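Side-chain contacts in putative thiosulfate sulfurtransferase YNJE (Escherichia coli, PDB 2WLR), which catalyses the transfer of sulfur from thiosulfate to cyanide, giving thiocyanate and sulfite, as a monomeric periplasmic enzyme built from rhodanese repeats: residues 293-296 and 297-300; 324-327 and 328-331; 391-394 and 395-399. All coordinates share one frame; numbering follows the deposited sequence.

Interaction 1 of 3, residues 293-296 and 297-300; sequences IRSW and PEFI
The W296 indole carries the methyl CG2 of I300 over one face, a CH-pi contact 3.8 Å from the centroid of the five-membered ring. The F299 ring lies near parallel to the six-membered ring (26°) but is slid aside, so CD2 of F299 meets chiefly CZ3 of W296 (3.4 Å), with little overlap. W296 NE1 bonds E408. The R294 guanidinium, turned 77° from the E298 carboxylate, has E298 CB over one face, and its NE donates to E298 OE1 (3.1 Å) in a salt bridge that meets the oxygen from above the carboxylate plane; NH1 and NH2 turn instead to G313, E314 and S304. E298 OE2 is gripped twice by S295: OG reaches its anti lone pair at 2.7 Å, while the backbone N comes from above the plane at 3.0 Å. R370 adds a salt bridge to this same oxygen. A glutamine in place of E298 would probably cost R370 a salt-bridge partner and R294 one of its two carboxylates, and weaken the double grip on S295. With S295 as N-cap and E298 three residues on accepting its N-H, this is one half of a capping box, starting helix 296-300 beside R370, a probable substrate-binding residue of the rhodanese site.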
loop_
_atom_site.group_PDB
_atom_site.type_symbol
_atom_site.label_atom_id
_atom_site.label_comp_id
_atom_site.label_asym_id
_atom_site.label_seq_id
_atom_site.Cartn_x
_atom_site.Cartn_y
_atom_site.Cartn_z
ATOM N N ILE A 293 -1.908 -10.077 -9.280
ATOM C CA ILE A 293 -2.732 -9.041 -8.656
ATOM C C ILE A 293 -3.790 -8.637 -9.667
ATOM O O ILE A 293 -3.814 -7.547 -10.204
ATOM C CB ILE A 293 -1.868 -7.846 -8.161
ATOM C CG1 ILE A 293 -0.687 -8.348 -7.322
ATOM C CG2 ILE A 293 -2.730 -6.858 -7.380
ATOM C CD1 ILE A 293 -1.113 -9.089 -6.084
ATOM N N ARG A 294 -4.672 -9.595 -9.911
ATOM C CA ARG A 294 -5.777 -9.433 -10.828
ATOM C C ARG A 294 -7.068 -9.813 -10.138
ATOM O O ARG A 294 -7.039 -10.591 -9.176
ATOM C CB ARG A 294 -5.533 -10.271 -12.087
ATOM C CG ARG A 294 -4.304 -9.811 -12.864
ATOM C CD ARG A 294 -3.989 -10.668 -14.109
ATOM N NE ARG A 294 -4.987 -10.477 -15.148
ATOM C CZ ARG A 294 -5.305 -11.390 -16.072
ATOM N NH1 ARG A 294 -4.751 -12.593 -16.048
ATOM N NH2 ARG A 294 -6.234 -11.100 -16.982
ATOM N N SER A 295 -8.178 -9.239 -10.578
ATOM C CA SER A 295 -9.487 -9.552 -9.967
ATOM C C SER A 295 -9.768 -11.028 -10.197
ATOM O O SER A 295 -9.257 -11.617 -11.150
ATOM C CB SER A 295 -10.594 -8.695 -10.558
ATOM O OG SER A 295 -10.798 -8.979 -11.941
ATOM N N TRP A 296 -10.583 -11.618 -9.345
ATOM C CA TRP A 296 -10.924 -13.030 -9.511
ATOM C C TRP A 296 -11.502 -13.359 -10.926
ATOM O O TRP A 296 -11.085 -14.355 -11.507
ATOM C CB TRP A 296 -11.859 -13.492 -8.367
ATOM C CG TRP A 296 -12.035 -14.949 -8.329
ATOM C CD1 TRP A 296 -13.163 -15.646 -8.670
ATOM C CD2 TRP A 296 -11.075 -15.907 -7.919
ATOM N NE1 TRP A 296 -12.939 -16.971 -8.497
ATOM C CE2 TRP A 296 -11.674 -17.175 -8.029
ATOM C CE3 TRP A 296 -9.750 -15.825 -7.461
ATOM C CZ2 TRP A 296 -10.997 -18.336 -7.714
ATOM C CZ3 TRP A 296 -9.087 -16.973 -7.155
ATOM C CH2 TRP A 296 -9.708 -18.230 -7.282
ATOM N N PRO A 297 -12.423 -12.539 -11.471
ATOM C CA PRO A 297 -12.882 -12.814 -12.862
ATOM C C PRO A 297 -11.739 -12.875 -13.894
ATOM O O PRO A 297 -11.804 -13.635 -14.865
ATOM C CB PRO A 297 -13.823 -11.656 -13.151
ATOM C CG PRO A 297 -14.392 -11.334 -11.794
ATOM C CD PRO A 297 -13.205 -11.463 -10.849
ATOM N N GLU A 298 -10.708 -12.049 -13.709
ATOM C CA GLU A 298 -9.513 -12.149 -14.537
ATOM C C GLU A 298 -8.731 -13.445 -14.265
ATOM O O GLU A 298 -8.295 -14.146 -15.181
ATOM C CB GLU A 298 -8.590 -10.950 -14.271
ATOM C CG GLU A 298 -9.068 -9.634 -14.804
ATOM C CD GLU A 298 -8.230 -8.485 -14.246
ATOM O OE1 GLU A 298 -7.147 -8.231 -14.818
ATOM O OE2 GLU A 298 -8.652 -7.900 -13.228
ATOM N N PHE A 299 -8.512 -13.755 -12.989
ATOM C CA PHE A 299 -7.759 -14.931 -12.571
ATOM C C PHE A 299 -8.387 -16.223 -13.107
ATOM O O PHE A 299 -7.661 -17.144 -13.481
ATOM C CB PHE A 299 -7.650 -14.984 -11.033
ATOM C CG PHE A 299 -6.739 -16.053 -10.509
ATOM C CD1 PHE A 299 -5.344 -15.895 -10.512
ATOM C CD2 PHE A 299 -7.255 -17.237 -9.984
ATOM C CE1 PHE A 299 -4.508 -16.843 -10.029
ATOM C CE2 PHE A 299 -6.392 -18.216 -9.495
ATOM C CZ PHE A 299 -5.015 -18.018 -9.528
ATOM N N ILE A 300 -9.714 -16.271 -13.195
ATOM C CA ILE A 300 -10.369 -17.500 -13.658
ATOM C C ILE A 300 -10.695 -17.495 -15.144
ATOM O O ILE A 300 -11.127 -18.523 -15.667
ATOM C CB ILE A 300 -11.621 -17.868 -12.802
ATOM C CG1 ILE A 300 -12.745 -16.848 -12.966
ATOM C CG2 ILE A 300 -11.194 -18.073 -11.355
ATOM C CD1 ILE A 300 -14.109 -17.285 -12.320
#

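Interaction 2 of 3, residues 324-327 and 328-331; sequences GSDS and THME
The H329 imidazole points its ND1 edge at the D326 carboxylate, the two planes 50° apart. H329 ND1 donates to D326 OD1 at 2.7 Å in an almost straight bond (171°), with the oxygen practically in the ring plane; seen from D326, the donor comes from the syn side, tilted out of the carboxylate plane. From the opposite face of that plane the backbone N of T328 also bonds D326 OD1 (3.0 Å), which makes an Asx turn. Gripped from both faces, the carboxylate is probably fixed in its rotation, and CG sits between the backbone N and the carbonyl carbon, a position that folds the acid back over the chain that follows it. A type I turn runs from D326 to H329, its own backbone bond weak.

At the other end E331 turns its carboxylate against S325 like a fork. E331 OE1 takes the S325 backbone N at 2.8 Å, and E331 OE2 takes S325 OG at 2.7 Å on its syn lone pair; a bend at chi2 (95°) swings both oxygens to that side. E331 OE1 also lies 3.1 Å from CA of G324, where a CB would collide. Between the two clusters one water donates to D326 O and H329 O, while a second donates to S327 OG and also bonds T328 OG1.

The loop, which doubles back so that G324 and M330 come together, lies between strand 319-320 and helix 343-351. Its polar side chains are largely at the surface, whereas selenomethionine M330 packs on R370, E373 and T374 of helix 369-380, and S327, bonded to G305, also touches R370.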
loop_
_atom_site.group_PDB
_atom_site.type_symbol
_atom_site.label_atom_id
_atom_site.label_comp_id
_atom_site.label_asym_id
_atom_site.label_seq_id
_atom_site.Cartn_x
_atom_site.Cartn_y
_atom_site.Cartn_z
ATOM N N GLY A 324 -8.867 -6.537 -6.452
ATOM C CA GLY A 324 -10.118 -5.849 -6.214
ATOM C C GLY A 324 -11.214 -6.355 -7.118
ATOM O O GLY A 324 -11.084 -7.409 -7.738
ATOM N N SER A 325 -12.291 -5.577 -7.171
ATOM C CA SER A 325 -13.555 -5.999 -7.784
ATOM C C SER A 325 -13.503 -6.086 -9.295
ATOM O O SER A 325 -14.218 -6.889 -9.897
ATOM C CB SER A 325 -14.680 -5.048 -7.351
ATOM O OG SER A 325 -14.367 -3.703 -7.635
ATOM N N ASP A 326 -12.685 -5.246 -9.902
ATOM C CA ASP A 326 -12.449 -5.293 -11.318
ATOM C C ASP A 326 -11.037 -4.819 -11.570
ATOM O O ASP A 326 -10.253 -4.624 -10.617
ATOM C CB ASP A 326 -13.487 -4.444 -12.059
ATOM C CG ASP A 326 -13.429 -2.967 -11.703
ATOM O OD1 ASP A 326 -12.356 -2.478 -11.271
ATOM O OD2 ASP A 326 -14.470 -2.278 -11.851
ATOM N N SER A 327 -10.685 -4.610 -12.830
ATOM C CA SER A 327 -9.291 -4.373 -13.178
ATOM C C SER A 327 -8.734 -3.000 -12.763
ATOM O O SER A 327 -7.518 -2.805 -12.802
ATOM C CB SER A 327 -9.082 -4.619 -14.676
ATOM O OG SER A 327 -9.704 -3.600 -15.417
ATOM N N THR A 328 -9.602 -2.088 -12.308
ATOM C CA THR A 328 -9.208 -0.735 -11.917
ATOM C C THR A 328 -9.394 -0.444 -10.414
ATOM O O THR A 328 -9.314 0.714 -10.002
ATOM C CB THR A 328 -9.964 0.323 -12.740
ATOM O OG1 THR A 328 -11.365 0.023 -12.739
ATOM C CG2 THR A 328 -9.457 0.349 -14.174
ATOM N N HIS A 329 -9.606 -1.485 -9.612
ATOM C CA HIS A 329 -9.831 -1.329 -8.165
ATOM C C HIS A 329 -8.974 -2.297 -7.373
ATOM O O HIS A 329 -8.518 -3.322 -7.874
ATOM C CB HIS A 329 -11.311 -1.532 -7.825
ATOM C CG HIS A 329 -12.188 -0.427 -8.323
ATOM N ND1 HIS A 329 -12.714 -0.410 -9.599
ATOM C CD2 HIS A 329 -12.611 0.714 -7.727
ATOM C CE1 HIS A 329 -13.429 0.692 -9.760
ATOM N NE2 HIS A 329 -13.388 1.387 -8.638
HETATM N N MSE A 330 -8.770 -1.934 -6.110
HETATM C CA MSE A 330 -7.846 -2.648 -5.226
HETATM C C MSE A 330 -8.396 -2.789 -3.816
HETATM O O MSE A 330 -7.662 -2.726 -2.823
HETATM C CB MSE A 330 -6.448 -1.943 -5.237
HETATM C CG MSE A 330 -5.608 -2.168 -6.537
HETATM SE SE MSE A 330 -5.107 -3.979 -6.616
HETATM C CE MSE A 330 -3.530 -3.758 -5.579
ATOM N N GLU A 331 -9.689 -3.096 -3.711
ATOM C CA GLU A 331 -10.333 -3.158 -2.403
ATOM C C GLU A 331 -9.732 -4.128 -1.387
ATOM O O GLU A 331 -9.779 -3.852 -0.175
ATOM C CB GLU A 331 -11.836 -3.496 -2.523
ATOM C CG GLU A 331 -12.678 -2.493 -3.266
ATOM C CD GLU A 331 -12.854 -2.862 -4.723
ATOM O OE1 GLU A 331 -11.948 -3.517 -5.308
ATOM O OE2 GLU A 331 -13.902 -2.474 -5.304
HETATM O O HOH W 1 -8.257 -5.626 -9.328
HETATM O O HOH W 2 -12.077 -2.214 -14.648
#

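Interaction 3 of 3, residues 391-394 and 395-399; sequences GGWY and EWSSD
S397 lays its CB over one face of the W393 indole, 3.5 Å from the centroid of the six-membered ring and only 14° off the ring normal, a CH-pi contact one helical turn along the chain. Its OG, placed between the backbone N and the carbonyl carbon (chi1 68°), turns back to donate to W393 O at 2.7 Å. The backbone N of S397 bonds the same W393 O at 3.0 Å, the two donors coming from opposite faces of the carbonyl plane. A water that also donates to Y394 O supplies a further bond to S397 OG.

W396 crosses W393 at about a right angle, with its CD1 4.0 Å from CZ3 of W393 in a loose apolar touch. The two indole N-H groups look elsewhere: W393 NE1 to P311 O, W396 NE1 to P403 O. R294 adds a cation-pi contact to W393.

On the first turn, E395 runs out extended, with CG anti to the backbone N (chi1 -173°), and passes beside G391. Its OE1 comes within 3.4 Å of G391 CA, into the space a CB at G391 would need. OE1 accepts from a water that G391 N also reaches, weakly, and is bonded to Y389 OH. G392 has a positive phi, a conformation that favours glycine.

A type I turn runs from W396 to D399. S398 OG donates to E395 O at 2.6 Å, in the carbonyl plane and on a lone pair, and S398 N bonds that oxygen too. Two successive serines thus turn their hydroxyls back on W393 O and E395 O, each doubling the main-chain bond to that oxygen, so that both carbonyls accept from a serine hydroxyl and a serine N-H while the CB of S397 still closes over an indole.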
loop_
_atom_site.group_PDB
_atom_site.type_symbol
_atom_site.label_atom_id
_atom_site.label_comp_id
_atom_site.label_asym_id
_atom_site.label_seq_id
_atom_site.Cartn_x
_atom_site.Cartn_y
_atom_site.Cartn_z
ATOM N N GLY A 391 5.766 -7.079 -17.897
ATOM C CA GLY A 391 4.939 -7.507 -19.030
ATOM C C GLY A 391 3.554 -8.017 -18.649
ATOM O O GLY A 391 2.554 -7.755 -19.340
ATOM N N GLY A 392 3.500 -8.765 -17.550
ATOM C CA GLY A 392 2.246 -9.269 -17.031
ATOM C C GLY A 392 1.488 -10.128 -18.012
ATOM O O GLY A 392 2.066 -10.808 -18.881
ATOM N N TRP A 393 0.175 -10.090 -17.880
ATOM C CA TRP A 393 -0.677 -10.918 -18.714
ATOM C C TRP A 393 -0.655 -10.425 -20.157
ATOM O O TRP A 393 -0.736 -11.218 -21.091
ATOM C CB TRP A 393 -2.097 -10.935 -18.153
ATOM C CG TRP A 393 -3.067 -11.611 -19.080
ATOM C CD1 TRP A 393 -4.079 -11.028 -19.761
ATOM C CD2 TRP A 393 -3.126 -13.011 -19.365
ATOM N NE1 TRP A 393 -4.762 -11.984 -20.499
ATOM C CE2 TRP A 393 -4.189 -13.203 -20.274
ATOM C CE3 TRP A 393 -2.360 -14.102 -18.979
ATOM C CZ2 TRP A 393 -4.508 -14.475 -20.795
ATOM C CZ3 TRP A 393 -2.658 -15.352 -19.485
ATOM C CH2 TRP A 393 -3.743 -15.525 -20.374
ATOM N N TYR A 394 -0.522 -9.127 -20.368
ATOM C CA TYR A 394 -0.451 -8.609 -21.740
ATOM C C TYR A 394 0.697 -9.192 -22.536
ATOM O O TYR A 394 0.529 -9.611 -23.677
ATOM C CB TYR A 394 -0.332 -7.069 -21.728
ATOM C CG TYR A 394 -0.664 -6.316 -23.009
ATOM C CD1 TYR A 394 -1.423 -6.890 -24.038
ATOM C CD2 TYR A 394 -0.275 -4.999 -23.170
ATOM C CE1 TYR A 394 -1.723 -6.172 -25.198
ATOM C CE2 TYR A 394 -0.569 -4.284 -24.315
ATOM C CZ TYR A 394 -1.316 -4.867 -25.316
ATOM O OH TYR A 394 -1.591 -4.100 -26.433
ATOM N N GLU A 395 1.879 -9.227 -21.947
ATOM C CA GLU A 395 3.015 -9.819 -22.608
ATOM C C GLU A 395 2.872 -11.332 -22.691
ATOM O O GLU A 395 3.057 -11.913 -23.781
ATOM C CB GLU A 395 4.301 -9.436 -21.893
ATOM C CG GLU A 395 5.539 -9.907 -22.654
ATOM C CD GLU A 395 6.820 -9.733 -21.911
ATOM O OE1 GLU A 395 6.850 -9.829 -20.657
ATOM O OE2 GLU A 395 7.820 -9.540 -22.628
ATOM N N TRP A 396 2.576 -11.977 -21.569
ATOM C CA TRP A 396 2.565 -13.444 -21.497
ATOM C C TRP A 396 1.657 -14.001 -22.571
ATOM O O TRP A 396 2.064 -14.878 -23.351
ATOM C CB TRP A 396 2.086 -13.893 -20.123
ATOM C CG TRP A 396 2.179 -15.350 -19.872
ATOM C CD1 TRP A 396 1.198 -16.267 -20.023
ATOM C CD2 TRP A 396 3.301 -16.037 -19.340
ATOM N NE1 TRP A 396 1.635 -17.491 -19.642
ATOM C CE2 TRP A 396 2.931 -17.400 -19.218
ATOM C CE3 TRP A 396 4.596 -15.653 -18.966
ATOM C CZ2 TRP A 396 3.802 -18.368 -18.739
ATOM C CZ3 TRP A 396 5.459 -16.625 -18.490
ATOM C CH2 TRP A 396 5.055 -17.965 -18.377
ATOM N N SER A 397 0.454 -13.463 -22.656
ATOM C CA SER A 397 -0.572 -14.004 -23.535
ATOM C C SER A 397 -0.415 -13.548 -24.983
ATOM O O SER A 397 -1.166 -13.999 -25.855
ATOM C CB SER A 397 -1.973 -13.672 -22.985
ATOM O OG SER A 397 -2.292 -12.287 -23.037
ATOM N N SER A 398 0.554 -12.677 -25.253
ATOM C CA SER A 398 0.863 -12.267 -26.633
ATOM C C SER A 398 1.463 -13.437 -27.416
ATOM O O SER A 398 1.411 -13.449 -28.654
ATOM C CB SER A 398 1.789 -11.041 -26.674
ATOM O OG SER A 398 3.110 -11.379 -26.320
ATOM N N ASP A 399 2.032 -14.399 -26.691
ATOM C CA ASP A 399 2.487 -15.672 -27.254
ATOM C C ASP A 399 1.576 -16.839 -26.807
ATOM O O ASP A 399 1.638 -17.264 -25.653
ATOM C CB ASP A 399 3.919 -15.927 -26.794
ATOM C CG ASP A 399 4.547 -17.140 -27.453
ATOM O OD1 ASP A 399 3.852 -17.786 -28.258
ATOM O OD2 ASP A 399 5.732 -17.434 -27.162
HETATM O O HOH W 3 8.222 -7.711 -19.322
HETATM O O HOH W 4 -2.051 -10.281 -24.711
#

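Overall arrangement
Along the chain the three contacts come in series, all within the third rhodanese repeat, which carries C365, the cysteine that forms the persulfide intermediate and is here oxidised to 3-sulfinoalanine. Each follows a strand of one parallel five-stranded sheet: interaction 1 after 288-292, interaction 2 after 319-320, and interaction 3 after 386-389. Interactions 1 and 2 lie close, centres about 9 Å apart, and touch through S295 with G324 and I293 with M330. The centre of interaction 3 lies about 15 Å from that of interaction 1, which it touches where R294 meets W393, and about 20 Å from that of interaction 2, without contact. Side chains of the first two pack against R370, so together they probably help shape the substrate site.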